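Local coordinates for S-adenosyl-L-methionine methyl transferase (Ruegeria pomeroyi DSS-3, PDB 3IHT), which binds S-adenosylmethionine in a Rossmann-like domain and probably transfers its methyl group to a substrate that is not identified, at residues Gln26-Thr37 with Thr54-Arg65. Residues are numbered along the deposited sequence; the frame is centred on the assembly and turned at random. Where two conformers were deposited one is given.
With SAM (S-adenosylmethionine), chain C.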
loop_
_atom_site.group_PDB
_atom_site.type_symbol
_atom_site.label_atom_id
_atom_site.label_comp_id
_atom_site.label_asym_id
_atom_site.label_seq_id
_atom_site.Cartn_x
_atom_site.Cartn_y
_atom_site.Cartn_z
ATOM N N GLN A 26 1.261 10.971 1.625
ATOM C CA GLN A 26 2.156 11.261 0.492
ATOM C C GLN A 26 1.503 12.014 -0.587
ATOM O O GLN A 26 2.072 12.974 -1.133
ATOM C CB GLN A 26 2.697 9.963 -0.138
ATOM C CG GLN A 26 3.680 9.276 0.691
ATOM C CD GLN A 26 4.026 7.874 0.167
ATOM O OE1 GLN A 26 3.189 7.185 -0.437
ATOM N NE2 GLN A 26 5.261 7.467 0.375
ATOM N N ARG A 27 0.285 11.591 -0.937
ATOM C CA ARG A 27 -0.425 12.270 -1.963
ATOM C C ARG A 27 -0.652 13.726 -1.524
ATOM O O ARG A 27 -0.383 14.656 -2.290
ATOM C CB ARG A 27 -1.722 11.572 -2.290
ATOM C CG ARG A 27 -2.603 12.347 -3.222
ATOM C CD ARG A 27 -3.796 11.509 -3.675
ATOM N NE ARG A 27 -4.722 11.285 -2.573
ATOM C CZ ARG A 27 -5.808 10.527 -2.647
ATOM N NH1 ARG A 27 -6.106 9.901 -3.766
ATOM N NH2 ARG A 27 -6.586 10.384 -1.592
ATOM N N ALA A 28 -1.165 13.921 -0.304
ATOM C CA ALA A 28 -1.508 15.290 0.177
ATOM C C ALA A 28 -0.245 16.167 0.254
ATOM O O ALA A 28 -0.229 17.291 -0.252
ATOM C CB ALA A 28 -2.234 15.208 1.574
ATOM N N CYS A 29 0.812 15.616 0.835
ATOM C CA CYS A 29 2.077 16.348 1.024
ATOM C C CYS A 29 2.764 16.645 -0.295
ATOM O O CYS A 29 3.253 17.751 -0.513
ATOM C CB CYS A 29 2.997 15.604 1.980
ATOM S SG CYS A 29 2.409 15.679 3.685
ATOM N N LEU A 30 2.802 15.663 -1.197
ATOM C CA LEU A 30 3.431 15.909 -2.503
ATOM C C LEU A 30 2.692 16.914 -3.361
ATOM O O LEU A 30 3.314 17.776 -3.968
ATOM C CB LEU A 30 3.632 14.621 -3.298
ATOM C CG LEU A 30 4.719 13.736 -2.689
ATOM C CD1 LEU A 30 4.769 12.365 -3.395
ATOM C CD2 LEU A 30 6.107 14.391 -2.716
ATOM N N GLU A 31 1.363 16.835 -3.410
ATOM C CA GLU A 31 0.601 17.801 -4.187
ATOM C C GLU A 31 0.789 19.220 -3.630
ATOM O O GLU A 31 1.016 20.180 -4.381
ATOM C CB GLU A 31 -0.871 17.385 -4.284
ATOM C CG GLU A 31 -1.062 16.170 -5.230
ATOM C CD GLU A 31 -2.482 15.699 -5.378
ATOM O OE1 GLU A 31 -3.397 16.449 -5.010
ATOM O OE2 GLU A 31 -2.702 14.557 -5.835
ATOM N N HIS A 32 0.790 19.321 -2.308
ATOM C CA HIS A 32 1.044 20.588 -1.637
ATOM C C HIS A 32 2.461 21.091 -1.964
ATOM O O HIS A 32 2.638 22.246 -2.345
ATOM C CB HIS A 32 0.861 20.423 -0.122
ATOM C CG HIS A 32 1.172 21.650 0.676
ATOM N ND1 HIS A 32 0.460 22.830 0.553
ATOM C CD2 HIS A 32 2.122 21.880 1.616
ATOM C CE1 HIS A 32 0.969 23.733 1.376
ATOM N NE2 HIS A 32 1.957 23.173 2.054
ATOM N N ALA A 33 3.446 20.202 -1.827
ATOM C CA ALA A 33 4.855 20.561 -2.040
ATOM C C ALA A 33 5.130 20.991 -3.492
ATOM O O ALA A 33 5.856 21.966 -3.720
ATOM C CB ALA A 33 5.798 19.444 -1.603
ATOM N N ILE A 34 4.505 20.307 -4.466
ATOM C CA ILE A 34 4.634 20.688 -5.870
ATOM C C ILE A 34 4.096 22.115 -6.083
ATOM O O ILE A 34 4.754 22.971 -6.695
ATOM C CB ILE A 34 3.914 19.670 -6.838
ATOM C CG1 ILE A 34 4.646 18.320 -6.834
ATOM C CG2 ILE A 34 3.777 20.282 -8.281
ATOM C CD1 ILE A 34 3.786 17.133 -7.376
ATOM N N ALA A 35 2.911 22.392 -5.558
ATOM C CA ALA A 35 2.316 23.724 -5.679
ATOM C C ALA A 35 3.185 24.812 -5.050
ATOM O O ALA A 35 3.387 25.905 -5.630
ATOM C CB ALA A 35 0.906 23.736 -5.046
ATOM N N GLN A 36 3.688 24.503 -3.869
ATOM C CA GLN A 36 4.509 25.421 -3.082
ATOM C C GLN A 36 5.877 25.671 -3.701
ATOM O O GLN A 36 6.542 26.634 -3.311
ATOM C CB GLN A 36 4.718 24.868 -1.680
ATOM C CG GLN A 36 3.484 24.946 -0.815
ATOM C CD GLN A 36 3.220 26.361 -0.361
ATOM O OE1 GLN A 36 4.111 27.009 0.213
ATOM N NE2 GLN A 36 2.018 26.864 -0.629
ATOM N N THR A 37 6.284 24.833 -4.647
ATOM C CA THR A 37 7.572 24.985 -5.342
ATOM C C THR A 37 7.451 25.263 -6.842
ATOM O O THR A 37 8.444 25.161 -7.574
ATOM C CB THR A 37 8.484 23.753 -5.112
ATOM O OG1 THR A 37 7.830 22.562 -5.541
ATOM C CG2 THR A 37 8.863 23.641 -3.597
ATOM N N THR A 54 4.430 6.512 -6.235
ATOM C CA THR A 54 4.604 7.947 -6.014
ATOM C C THR A 54 5.311 8.546 -7.209
ATOM O O THR A 54 5.027 9.682 -7.546
ATOM C CB THR A 54 5.335 8.408 -4.695
ATOM O OG1 THR A 54 6.563 7.685 -4.514
ATOM C CG2 THR A 54 4.380 8.271 -3.445
ATOM N N TYR A 55 6.223 7.811 -7.835
ATOM C CA TYR A 55 6.857 8.314 -9.057
ATOM C C TYR A 55 5.786 8.575 -10.145
ATOM O O TYR A 55 5.785 9.619 -10.794
ATOM C CB TYR A 55 7.929 7.365 -9.549
ATOM C CG TYR A 55 8.502 7.808 -10.893
ATOM C CD1 TYR A 55 9.162 9.035 -11.048
ATOM C CD2 TYR A 55 8.430 6.960 -11.975
ATOM C CE1 TYR A 55 9.667 9.453 -12.326
ATOM C CE2 TYR A 55 8.921 7.336 -13.257
ATOM C CZ TYR A 55 9.554 8.580 -13.414
ATOM O OH TYR A 55 10.034 8.921 -14.675
ATOM N N HIS A 56 4.882 7.642 -10.320
ATOM C CA HIS A 56 3.793 7.780 -11.282
ATOM C C HIS A 56 2.957 9.013 -10.969
ATOM O O HIS A 56 2.578 9.764 -11.868
ATOM C CB HIS A 56 2.914 6.537 -11.262
ATOM C CG HIS A 56 1.931 6.457 -12.403
ATOM N ND1 HIS A 56 0.639 6.925 -12.308
ATOM C CD2 HIS A 56 2.061 5.973 -13.663
ATOM C CE1 HIS A 56 0.007 6.719 -13.455
ATOM N NE2 HIS A 56 0.855 6.150 -14.297
ATOM N N HIS A 57 2.688 9.219 -9.678
ATOM C CA HIS A 57 1.932 10.387 -9.217
ATOM C C HIS A 57 2.673 11.687 -9.540
ATOM O O HIS A 57 2.067 12.643 -10.048
ATOM C CB HIS A 57 1.661 10.289 -7.705
ATOM C CG HIS A 57 0.524 11.146 -7.257
ATOM N ND1 HIS A 57 -0.794 10.786 -7.473
ATOM C CD2 HIS A 57 0.500 12.362 -6.659
ATOM C CE1 HIS A 57 -1.578 11.730 -6.982
ATOM N NE2 HIS A 57 -0.822 12.705 -6.501
ATOM N N LEU A 58 3.975 11.722 -9.270
ATOM C CA LEU A 58 4.795 12.880 -9.587
ATOM C C LEU A 58 4.770 13.184 -11.084
ATOM O O LEU A 58 4.644 14.343 -11.481
ATOM C CB LEU A 58 6.247 12.696 -9.128
ATOM C CG LEU A 58 6.497 12.713 -7.603
ATOM C CD1 LEU A 58 7.962 12.303 -7.306
ATOM C CD2 LEU A 58 6.189 14.072 -7.013
ATOM N N ARG A 59 4.885 12.143 -11.902
ATOM C CA ARG A 59 4.870 12.327 -13.356
ATOM C C ARG A 59 3.566 12.987 -13.809
ATOM O O ARG A 59 3.568 13.772 -14.750
ATOM C CB ARG A 59 5.078 10.999 -14.091
ATOM C CG ARG A 59 6.446 10.360 -13.915
ATOM C CD ARG A 59 6.587 9.133 -14.816
ATOM N NE ARG A 59 6.239 9.416 -16.218
ATOM C CZ ARG A 59 7.115 9.657 -17.186
ATOM N NH1 ARG A 59 8.410 9.623 -16.938
ATOM N NH2 ARG A 59 6.688 9.902 -18.423
ATOM N N GLN A 60 2.450 12.668 -13.155
ATOM C CA GLN A 60 1.148 13.237 -13.492
ATOM C C GLN A 60 1.004 14.703 -13.029
ATOM O O GLN A 60 0.344 15.517 -13.693
ATOM C CB GLN A 60 0.030 12.371 -12.886
ATOM C CG GLN A 60 -1.388 12.763 -13.283
ATOM C CD GLN A 60 -2.425 11.675 -12.972
ATOM O OE1 GLN A 60 -2.207 10.494 -13.241
ATOM N NE2 GLN A 60 -3.561 12.085 -12.456
ATOM N N HIS A 61 1.604 15.041 -11.881
ATOM C CA HIS A 61 1.399 16.336 -11.231
ATOM C C HIS A 61 2.502 17.390 -11.406
ATOM O O HIS A 61 2.253 18.571 -11.246
ATOM C CB HIS A 61 1.110 16.108 -9.735
ATOM C CG HIS A 61 -0.245 15.537 -9.498
ATOM N ND1 HIS A 61 -1.333 16.320 -9.169
ATOM C CD2 HIS A 61 -0.705 14.268 -9.595
ATOM C CE1 HIS A 61 -2.408 15.548 -9.086
ATOM N NE2 HIS A 61 -2.050 14.301 -9.339
ATOM N N VAL A 62 3.717 16.965 -11.720
ATOM C CA VAL A 62 4.803 17.896 -11.920
ATOM C C VAL A 62 4.779 18.390 -13.356
ATOM O O VAL A 62 4.814 17.588 -14.288
ATOM C CB VAL A 62 6.147 17.236 -11.614
ATOM C CG1 VAL A 62 7.331 18.130 -12.014
ATOM C CG2 VAL A 62 6.207 16.885 -10.136
ATOM N N GLN A 63 4.783 19.706 -13.504
ATOM C CA GLN A 63 4.808 20.355 -14.820
ATOM C C GLN A 63 6.042 21.250 -14.911
ATOM O O GLN A 63 6.353 21.979 -13.981
ATOM C CB GLN A 63 3.544 21.200 -15.016
ATOM C CG GLN A 63 2.223 20.477 -14.697
ATOM C CD GLN A 63 2.036 19.238 -15.525
ATOM O OE1 GLN A 63 2.558 19.146 -16.628
ATOM N NE2 GLN A 63 1.314 18.263 -14.989
ATOM N N GLY A 64 6.782 21.157 -16.010
ATOM C CA GLY A 64 7.904 22.073 -16.249
ATOM C C GLY A 64 9.177 21.882 -15.427
ATOM O O GLY A 64 10.019 22.802 -15.351
ATOM N N ARG A 65 9.304 20.705 -14.810
ATOM C CA ARG A 65 10.501 20.286 -14.076
ATOM C C ARG A 65 10.778 18.828 -14.400
ATOM O O ARG A 65 9.853 18.053 -14.655
ATOM C CB ARG A 65 10.278 20.418 -12.569
ATOM C CG ARG A 65 10.311 21.833 -12.076
ATOM C CD ARG A 65 10.079 21.881 -10.562
ATOM N NE ARG A 65 8.658 22.007 -10.229
ATOM C CZ ARG A 65 8.195 22.002 -8.992
ATOM N NH1 ARG A 65 9.024 21.812 -7.983
ATOM N NH2 ARG A 65 6.890 22.175 -8.763
HETATM N N SAM C . 7.556 5.442 -2.928
HETATM C CA SAM C . 7.502 4.135 -3.668
HETATM C C SAM C . 6.112 3.910 -4.310
HETATM O O SAM C . 5.831 2.854 -4.929
HETATM O OXT SAM C . 5.210 4.759 -4.114
HETATM C CB SAM C . 7.936 2.945 -2.788
HETATM C CG SAM C . 9.439 2.912 -2.428
HETATM S SD SAM C . 9.939 1.408 -1.477
HETATM C CE SAM C . 8.991 1.734 0.045
HETATM C "C5'" SAM C . 11.652 1.911 -1.012
HETATM C "C4'" SAM C . 12.665 1.934 -2.147
HETATM O "O4'" SAM C . 13.855 2.604 -1.679
HETATM C "C3'" SAM C . 13.102 0.549 -2.638
HETATM O "O3'" SAM C . 12.943 0.402 -4.049
HETATM C "C2'" SAM C . 14.557 0.423 -2.195
HETATM O "O2'" SAM C . 15.429 -0.393 -3.001
HETATM C "C1'" SAM C . 14.981 1.883 -2.176
HETATM N N9 SAM C . 16.174 2.117 -1.319
HETATM C C8 SAM C . 16.270 1.897 0.042
HETATM N N7 SAM C . 17.513 2.250 0.456
HETATM C C5 SAM C . 18.220 2.682 -0.618
HETATM C C6 SAM C . 19.523 3.163 -0.747
HETATM N N6 SAM C . 20.366 3.225 0.311
HETATM N N1 SAM C . 19.927 3.571 -2.005
HETATM C C2 SAM C . 19.116 3.496 -3.118
HETATM N N3 SAM C . 17.819 2.998 -2.983
HETATM C C4 SAM C . 17.387 2.615 -1.748
#
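Helix 26-36 and helix 54-61 run the same way, their axes 10.9 Å apart at the closest and inclined by 34°. I34 fills the middle: its CD1 pushes in among L58 CD2, H61 CB and V62 CG2, the last at 3.7 Å. L30 CD1 packs more loosely, 4.2 Å from L58 CD2 and 4.1 Å from T54 CG2. E31 reaches across, stretched out from CA to CD (chi2 180°), and OE2 accepts a hydrogen bond from H57 NE2 (2.7 Å) on its anti lone pair, carboxylate and imidazole nearly coplanar. That same carboxylate stacks over a face of the H61 ring. H57 ND1 in turn bonds S14 of the second subunit, whose D17 holds R27 in a salt bridge. At the C-terminal end R65 turns at its third torsion (-90°) and lays its guanidinium edge against the helix end: NH1 meets T37 OG1 at 2.8 Å and NH2 meets I34 O at 3.1 Å. With a methionine in place of R65 these N-H donors are gone, and the loop is likely to be held less firmly to the helix end. At the other end T54 turns CG2 to Q26, while its N donates to OXT of S-adenosylmethionine and its OG1, also bonded to E46, accepts from the cofactor's amino N. Both helices pack on one face of a Rossmann-like methyltransferase sheet, the second starting at the cofactor site.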